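Local coordinates for angiopoietin-related protein 3 (Homo sapiens, PDB 6EUA) that raises plasma triglycerides by inhibiting lipoprotein lipase and, through the fibrinogen-like domain described here, mediates endothelial cell adhesion, at residues A[201-204]-A[208-211]; A[42-47]-A[215-220]; A[98-103]-A[178-183]. All blocks are in the same frame, centred on the assembly; numbering follows the deposited sequence.

Contact 1: A[201-204]-A[208-211]; sequences WKSQ and LYSI
Trp201 and Tyr209 exchange two backbone hydrogen bonds, the mark of a hydrogen-bonded antiparallel pair. Tyr209 N donates to Trp201 O at 2.8 Å, and Trp201 N returns a bond to Tyr209 O at 3.0 Å. Tyr209 also turns the edge of its ring to the same Trp201 carbonyl oxygen. With CG anti to the backbone N (chi1 179°), the indole of Trp201 swings across until its CD1 lies beside that ring edge, 3.9 Å from Tyr209 CD2. The two strands, 199-202 and 208-211, form a short beta hairpin in the fibrinogen C-terminal domain. On its buried face the indole can lie among apolar side chains because its single polar atom, NE1, donates to Pro137 O; Trp201 CB also packs on Ile211 CG1 at 4.0 Å. On the other face Lys202 and Leu208 form the neighbouring non-hydrogen-bonded pair, where Lys202 CB lies 3.8 Å from Leu208 CD1. Lysine suits this partly exposed place: its methylene groups rest on leucine, while the bent chain takes NZ to a salt bridge with Glu177, a residue that the Lys202 backbone also hydrogen-bonds. Ser203 OG hydrogen-bonds Arg207 O, in the connection between the strands.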
# COMPACT_ATOMS: atom_id res chain seq x y z
N TRP A 201 22.72 -16.49 1.52
CA TRP A 201 23.70 -15.45 1.87
C TRP A 201 24.86 -16.13 2.59
O TRP A 201 24.81 -16.38 3.80
CB TRP A 201 23.06 -14.37 2.73
CG TRP A 201 23.99 -13.28 3.14
CD1 TRP A 201 24.74 -13.23 4.29
CD2 TRP A 201 24.26 -12.06 2.43
NE1 TRP A 201 25.45 -12.06 4.33
CE2 TRP A 201 25.17 -11.32 3.21
CE3 TRP A 201 23.81 -11.53 1.21
CZ2 TRP A 201 25.67 -10.08 2.80
CZ3 TRP A 201 24.29 -10.30 0.81
CH2 TRP A 201 25.22 -9.59 1.60
N LYS A 202 25.91 -16.44 1.83
CA LYS A 202 27.06 -17.19 2.33
C LYS A 202 28.19 -16.21 2.61
O LYS A 202 28.78 -15.65 1.68
CB LYS A 202 27.49 -18.26 1.33
CG LYS A 202 28.46 -19.29 1.91
CD LYS A 202 29.90 -18.96 1.53
CE LYS A 202 30.08 -18.89 0.03
NZ LYS A 202 29.46 -20.06 -0.66
N SER A 203 28.49 -16.02 3.89
CA SER A 203 29.52 -15.07 4.25
C SER A 203 30.91 -15.64 3.97
O SER A 203 31.08 -16.79 3.58
CB SER A 203 29.39 -14.69 5.72
OG SER A 203 29.27 -15.85 6.52
N GLN A 204 31.91 -14.79 4.20
CA GLN A 204 33.29 -15.12 3.87
C GLN A 204 33.78 -16.33 4.66
O GLN A 204 34.53 -17.16 4.13
CB GLN A 204 34.17 -13.90 4.12
CG GLN A 204 33.60 -12.98 5.22
CD GLN A 204 34.26 -11.62 5.27
OE1 GLN A 204 34.80 -11.14 4.27
NE2 GLN A 204 34.20 -10.97 6.43
N LEU A 208 26.34 -20.16 5.80
CA LEU A 208 25.33 -19.80 4.81
C LEU A 208 23.99 -19.57 5.48
O LEU A 208 23.48 -20.44 6.18
CB LEU A 208 25.20 -20.90 3.75
CG LEU A 208 24.51 -20.50 2.44
CD1 LEU A 208 25.12 -21.27 1.29
CD2 LEU A 208 23.00 -20.74 2.52
N TYR A 209 23.42 -18.39 5.26
CA TYR A 209 22.13 -18.00 5.83
C TYR A 209 21.02 -18.25 4.82
O TYR A 209 21.11 -17.80 3.67
CB TYR A 209 22.14 -16.53 6.25
CG TYR A 209 23.10 -16.23 7.37
CD1 TYR A 209 22.66 -16.18 8.68
CD2 TYR A 209 24.45 -15.97 7.12
CE1 TYR A 209 23.53 -15.90 9.71
CE2 TYR A 209 25.33 -15.69 8.16
CZ TYR A 209 24.85 -15.66 9.45
OH TYR A 209 25.69 -15.38 10.51
N SER A 210 19.98 -18.97 5.25
CA SER A 210 18.76 -19.14 4.47
C SER A 210 17.90 -17.89 4.61
O SER A 210 17.54 -17.51 5.73
CB SER A 210 18.00 -20.38 4.95
OG SER A 210 16.87 -20.66 4.14
N ILE A 211 17.58 -17.24 3.50
CA ILE A 211 16.90 -15.94 3.51
C ILE A 211 15.48 -16.09 2.97
O ILE A 211 15.27 -16.64 1.89
CB ILE A 211 17.68 -14.89 2.70
CG1 ILE A 211 19.16 -14.90 3.09
CG2 ILE A 211 17.08 -13.50 2.89
CD1 ILE A 211 19.42 -14.54 4.54

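Contact 2: A[42-47]-A[215-220]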
# COMPACT_ATOMS: atom_id res chain seq x y z
N ASP A 42 11.48 4.39 3.39
CA ASP A 42 11.44 3.49 4.54
C ASP A 42 12.24 4.12 5.67
O ASP A 42 13.47 4.21 5.59
CB ASP A 42 11.99 2.11 4.16
CG ASP A 42 11.46 1.00 5.05
OD1 ASP A 42 10.64 1.27 5.96
OD2 ASP A 42 11.89 -0.16 4.83
N VAL A 43 11.54 4.56 6.70
CA VAL A 43 12.14 5.17 7.88
C VAL A 43 12.43 4.04 8.86
O VAL A 43 11.53 3.28 9.23
CB VAL A 43 11.22 6.22 8.50
CG1 VAL A 43 11.87 6.90 9.72
CG2 VAL A 43 10.83 7.25 7.45
N ILE A 44 13.69 3.91 9.25
CA ILE A 44 14.13 2.88 10.18
C ILE A 44 14.81 3.57 11.34
O ILE A 44 15.85 4.23 11.16
CB ILE A 44 15.03 1.85 9.50
CG1 ILE A 44 14.31 1.27 8.29
CG2 ILE A 44 15.41 0.72 10.45
CD1 ILE A 44 15.20 0.47 7.41
N SER A 45 14.20 3.47 12.52
CA SER A 45 14.72 4.06 13.76
C SER A 45 15.00 5.55 13.60
O SER A 45 16.07 6.05 13.97
CB SER A 45 15.96 3.31 14.25
OG SER A 45 15.67 1.93 14.43
N GLY A 46 14.04 6.27 13.03
CA GLY A 46 14.13 7.71 12.92
C GLY A 46 14.99 8.25 11.79
O GLY A 46 15.09 9.48 11.66
N SER A 47 15.60 7.39 10.98
CA SER A 47 16.41 7.79 9.82
C SER A 47 15.76 7.32 8.52
O SER A 47 15.42 6.14 8.41
CB SER A 47 17.83 7.20 9.93
OG SER A 47 18.59 7.83 10.95
N LYS A 215 15.49 -6.68 1.98
CA LYS A 215 15.36 -5.28 1.63
C LYS A 215 16.74 -4.74 1.31
O LYS A 215 17.71 -5.07 2.00
CB LYS A 215 14.76 -4.44 2.76
CG LYS A 215 13.25 -4.59 2.98
CD LYS A 215 12.85 -3.85 4.25
CE LYS A 215 11.38 -4.03 4.58
NZ LYS A 215 10.83 -2.84 5.29
N MET A 216 16.83 -3.89 0.29
CA MET A 216 18.01 -3.10 0.03
C MET A 216 17.62 -1.63 0.11
O MET A 216 16.66 -1.21 -0.55
CB MET A 216 18.62 -3.45 -1.33
CG MET A 216 18.84 -4.96 -1.50
SD MET A 216 19.67 -5.40 -3.04
CE MET A 216 21.24 -4.58 -2.78
N LEU A 217 18.36 -0.86 0.92
CA LEU A 217 17.99 0.52 1.24
C LEU A 217 19.20 1.44 1.13
O LEU A 217 20.30 1.08 1.57
CB LEU A 217 17.43 0.61 2.67
CG LEU A 217 16.14 -0.19 2.89
CD1 LEU A 217 16.34 -1.24 3.96
CD2 LEU A 217 14.99 0.75 3.21
N ILE A 218 19.00 2.65 0.59
CA ILE A 218 20.10 3.61 0.45
C ILE A 218 19.72 4.96 1.04
O ILE A 218 18.54 5.31 1.13
CB ILE A 218 20.55 3.78 -1.02
CG1 ILE A 218 19.48 4.54 -1.83
CG2 ILE A 218 20.87 2.43 -1.65
CD1 ILE A 218 19.87 4.71 -3.31
N HIS A 219 20.74 5.72 1.44
CA HIS A 219 20.56 7.12 1.81
C HIS A 219 21.90 7.84 1.65
O HIS A 219 22.95 7.20 1.73
CB HIS A 219 20.00 7.26 3.23
CG HIS A 219 20.97 7.01 4.34
ND1 HIS A 219 22.05 7.83 4.60
CD2 HIS A 219 20.99 6.05 5.30
CE1 HIS A 219 22.71 7.37 5.66
NE2 HIS A 219 22.09 6.29 6.09
N PRO A 220 21.89 9.14 1.38
CA PRO A 220 23.15 9.87 1.22
C PRO A 220 23.99 9.86 2.49
O PRO A 220 23.48 9.76 3.60
CB PRO A 220 22.71 11.30 0.88
CG PRO A 220 21.30 11.39 1.33
CD PRO A 220 20.72 10.01 1.13
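Asp42 is met by two residues of strand 215-220, Lys215 at its carboxylate and Leu217 at its CB. The lysine stretches out fully beyond CG, crosses the aspartate at about a right angle, and brings NZ to 2.9 Å from Asp42 OD2. It comes from the syn side of the carboxylate, 19° out of its plane, in a hydrogen-bonded salt bridge. Asp42 holds CG anti to its backbone N (chi1 -156°), which sends the carboxylate out toward the lysine. Its CB faces segment 215-220 from the strand itself and touches Leu217 CD2, a close contact at 3.4 Å. Leu217 divides its branches: CD2 goes to Asp42, while CD1 meets Ile44 CD1 tip to tip at 4.0 Å. The isoleucine reaches that far because its CG1 arm is extended (chi2 168°). Here the chain leaves strand 37-44 through a type I' turn, Ile44 to Ser47, the tight connection of a two-residue beta hairpin; Gly46 takes its positive phi easily. The segments 42-44 and 215-220 run almost at right angles, their axes passing 9.3 Å apart at the closest, and are joined by side chains across the main antiparallel sheet of the fibrinogen-like domain, whose strand 47-55 pairs with both. Asp42 suits a site rich in donors: OD1 accepts from Ser24 OG and forms a salt bridge with Arg75 of a second subunit, which also packs on Lys215.

Contact 3: A[98-103]-A[178-183]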
# COMPACT_ATOMS: atom_id res chain seq x y z
N LEU A 98 24.55 1.96 1.82
CA LEU A 98 23.64 0.87 1.47
C LEU A 98 23.40 0.00 2.69
O LEU A 98 24.35 -0.45 3.33
CB LEU A 98 24.20 0.02 0.32
CG LEU A 98 23.48 -1.32 0.06
CD1 LEU A 98 22.19 -1.12 -0.70
CD2 LEU A 98 24.39 -2.33 -0.66
N ARG A 99 22.12 -0.25 3.00
CA ARG A 99 21.75 -1.16 4.07
C ARG A 99 21.05 -2.36 3.48
O ARG A 99 20.15 -2.22 2.65
CB ARG A 99 20.86 -0.47 5.11
CG ARG A 99 20.27 -1.42 6.17
CD ARG A 99 19.63 -0.62 7.29
NE ARG A 99 18.89 -1.50 8.19
CZ ARG A 99 19.21 -1.71 9.45
NH1 ARG A 99 20.28 -1.10 9.95
NH2 ARG A 99 18.49 -2.53 10.20
N ILE A 100 21.50 -3.55 3.87
CA ILE A 100 20.88 -4.80 3.45
C ILE A 100 20.23 -5.42 4.68
O ILE A 100 20.89 -5.60 5.71
CB ILE A 100 21.89 -5.75 2.79
CG1 ILE A 100 22.30 -5.19 1.42
CG2 ILE A 100 21.33 -7.17 2.68
CD1 ILE A 100 23.42 -5.96 0.75
N GLU A 101 18.94 -5.71 4.58
CA GLU A 101 18.19 -6.31 5.67
C GLU A 101 17.72 -7.68 5.19
O GLU A 101 17.07 -7.79 4.15
CB GLU A 101 16.99 -5.45 6.07
CG GLU A 101 17.36 -4.24 6.89
CD GLU A 101 16.15 -3.60 7.56
OE1 GLU A 101 15.01 -3.98 7.21
OE2 GLU A 101 16.36 -2.72 8.42
N LEU A 102 18.11 -8.71 5.92
CA LEU A 102 17.70 -10.06 5.62
C LEU A 102 16.88 -10.58 6.78
O LEU A 102 17.15 -10.27 7.95
CB LEU A 102 18.92 -10.96 5.37
CG LEU A 102 20.03 -10.43 4.47
CD1 LEU A 102 21.29 -11.30 4.64
CD2 LEU A 102 19.60 -10.42 3.01
N GLU A 103 15.86 -11.37 6.47
CA GLU A 103 15.09 -12.07 7.48
C GLU A 103 15.10 -13.54 7.08
O GLU A 103 14.83 -13.87 5.92
CB GLU A 103 13.67 -11.51 7.57
CG GLU A 103 12.62 -12.48 8.06
CD GLU A 103 11.24 -11.85 8.17
OE1 GLU A 103 10.97 -11.17 9.19
OE2 GLU A 103 10.43 -12.02 7.24
N ASN A 178 25.70 -14.72 -2.87
CA ASN A 178 25.31 -13.41 -2.36
C ASN A 178 24.21 -12.76 -3.20
O ASN A 178 24.02 -11.54 -3.12
CB ASN A 178 26.54 -12.49 -2.34
CG ASN A 178 26.94 -12.01 -3.75
OD1 ASN A 178 26.65 -12.67 -4.74
ND2 ASN A 178 27.60 -10.87 -3.82
N ASN A 179 23.50 -13.52 -4.03
CA ASN A 179 22.60 -12.96 -5.03
C ASN A 179 21.21 -12.79 -4.45
O ASN A 179 20.35 -13.67 -4.57
CB ASN A 179 22.58 -13.83 -6.28
CG ASN A 179 21.77 -13.22 -7.42
OD1 ASN A 179 21.10 -12.19 -7.26
ND2 ASN A 179 21.83 -13.86 -8.60
N LEU A 180 20.97 -11.62 -3.85
CA LEU A 180 19.65 -11.32 -3.32
C LEU A 180 18.59 -11.18 -4.40
O LEU A 180 17.39 -11.21 -4.08
CB LEU A 180 19.71 -10.04 -2.49
CG LEU A 180 20.73 -10.05 -1.34
CD1 LEU A 180 20.49 -8.86 -0.45
CD2 LEU A 180 20.67 -11.36 -0.54
N ASN A 181 18.99 -11.02 -5.67
CA ASN A 181 18.07 -11.03 -6.79
C ASN A 181 18.03 -12.40 -7.47
O ASN A 181 17.59 -12.51 -8.63
CB ASN A 181 18.43 -9.92 -7.79
CG ASN A 181 18.13 -8.52 -7.25
OD1 ASN A 181 17.44 -8.35 -6.24
ND2 ASN A 181 18.66 -7.50 -7.92
N GLY A 182 18.48 -13.44 -6.77
CA GLY A 182 18.59 -14.77 -7.32
C GLY A 182 17.26 -15.50 -7.35
O GLY A 182 16.20 -14.96 -7.05
N LYS A 183 17.33 -16.78 -7.73
CA LYS A 183 16.12 -17.59 -7.86
C LYS A 183 15.56 -17.88 -6.48
O LYS A 183 16.27 -18.39 -5.60
CB LYS A 183 16.42 -18.88 -8.60
CG LYS A 183 15.27 -19.88 -8.58
CD LYS A 183 14.49 -19.88 -9.89
CE LYS A 183 13.31 -20.86 -9.83
NZ LYS A 183 12.16 -20.33 -9.03
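Leu180 points its forked end at two side chains of strand 98-103, Ile100 and Leu102, which project from the same face of that strand. One branch, CD1, meets the CG2 methyl of Ile100 at 3.7 Å, the two side chains crossing at a slant. The other, CD2, lies 3.8 Å from Leu102 CD2; here the leucines cross at about a right angle, and Leu180 CD1 is also close to that methyl, at 3.9 Å. Ile100 offers its CG2 branch because CG1 is turned anti to the carbonyl carbon (chi1 -71°), which places CG2 anti to the backbone N. The contact is made by methyl groups alone, and a branched aliphatic residue suits each position: leucine spreads two methyls at the end of a reach, whereas the beta-branched isoleucine presents one close to its strand. Several polar groups of the loop find partners in other parts of the domain. Leu180 O and Gly182 O both accept from Arg55 NH1, and the side chain of Asn181 joins Gln53 NE2 to Gly168 O. Arg99 and Glu101 project from the other face of the strand, away from the apolar side, and there Arg99 grips Glu101 side-on, with NE and NH2 each 2.8 Å from Glu101 OE2. Leu180 itself occupies the second position of a type I turn from Asn179 to Gly182, closed by a backbone bond from Gly182 N to Asn179 O. A loop turn that packs its leucine against a strand of the main antiparallel sheet is hydrophobic-core packing of the fibrinogen C-terminal domain.

In the fold
Contact 3 is the most central of the three and wholly apolar; its three touching residues are all buried. Contact 1 lies farther out, about 10 Å away between centres, yet shares its core: Trp201 packs on both Leu180 and Leu102, and Ile211 on Leu102. Its inner face is therefore hydrophobic, while its outer face carries a lysine and an exposed leucine, and backbone hydrogen bonds join its strands. Contact 2 is partly buried and combines a salt bridge with aliphatic packing beside a subunit interface. It meets contact 3 through the main sheet, where strands 213-220 and 96-104 are neighbours. Strand 208-211 is followed after one residue by strand 213-220, connecting contacts 1 and 2 along the chain.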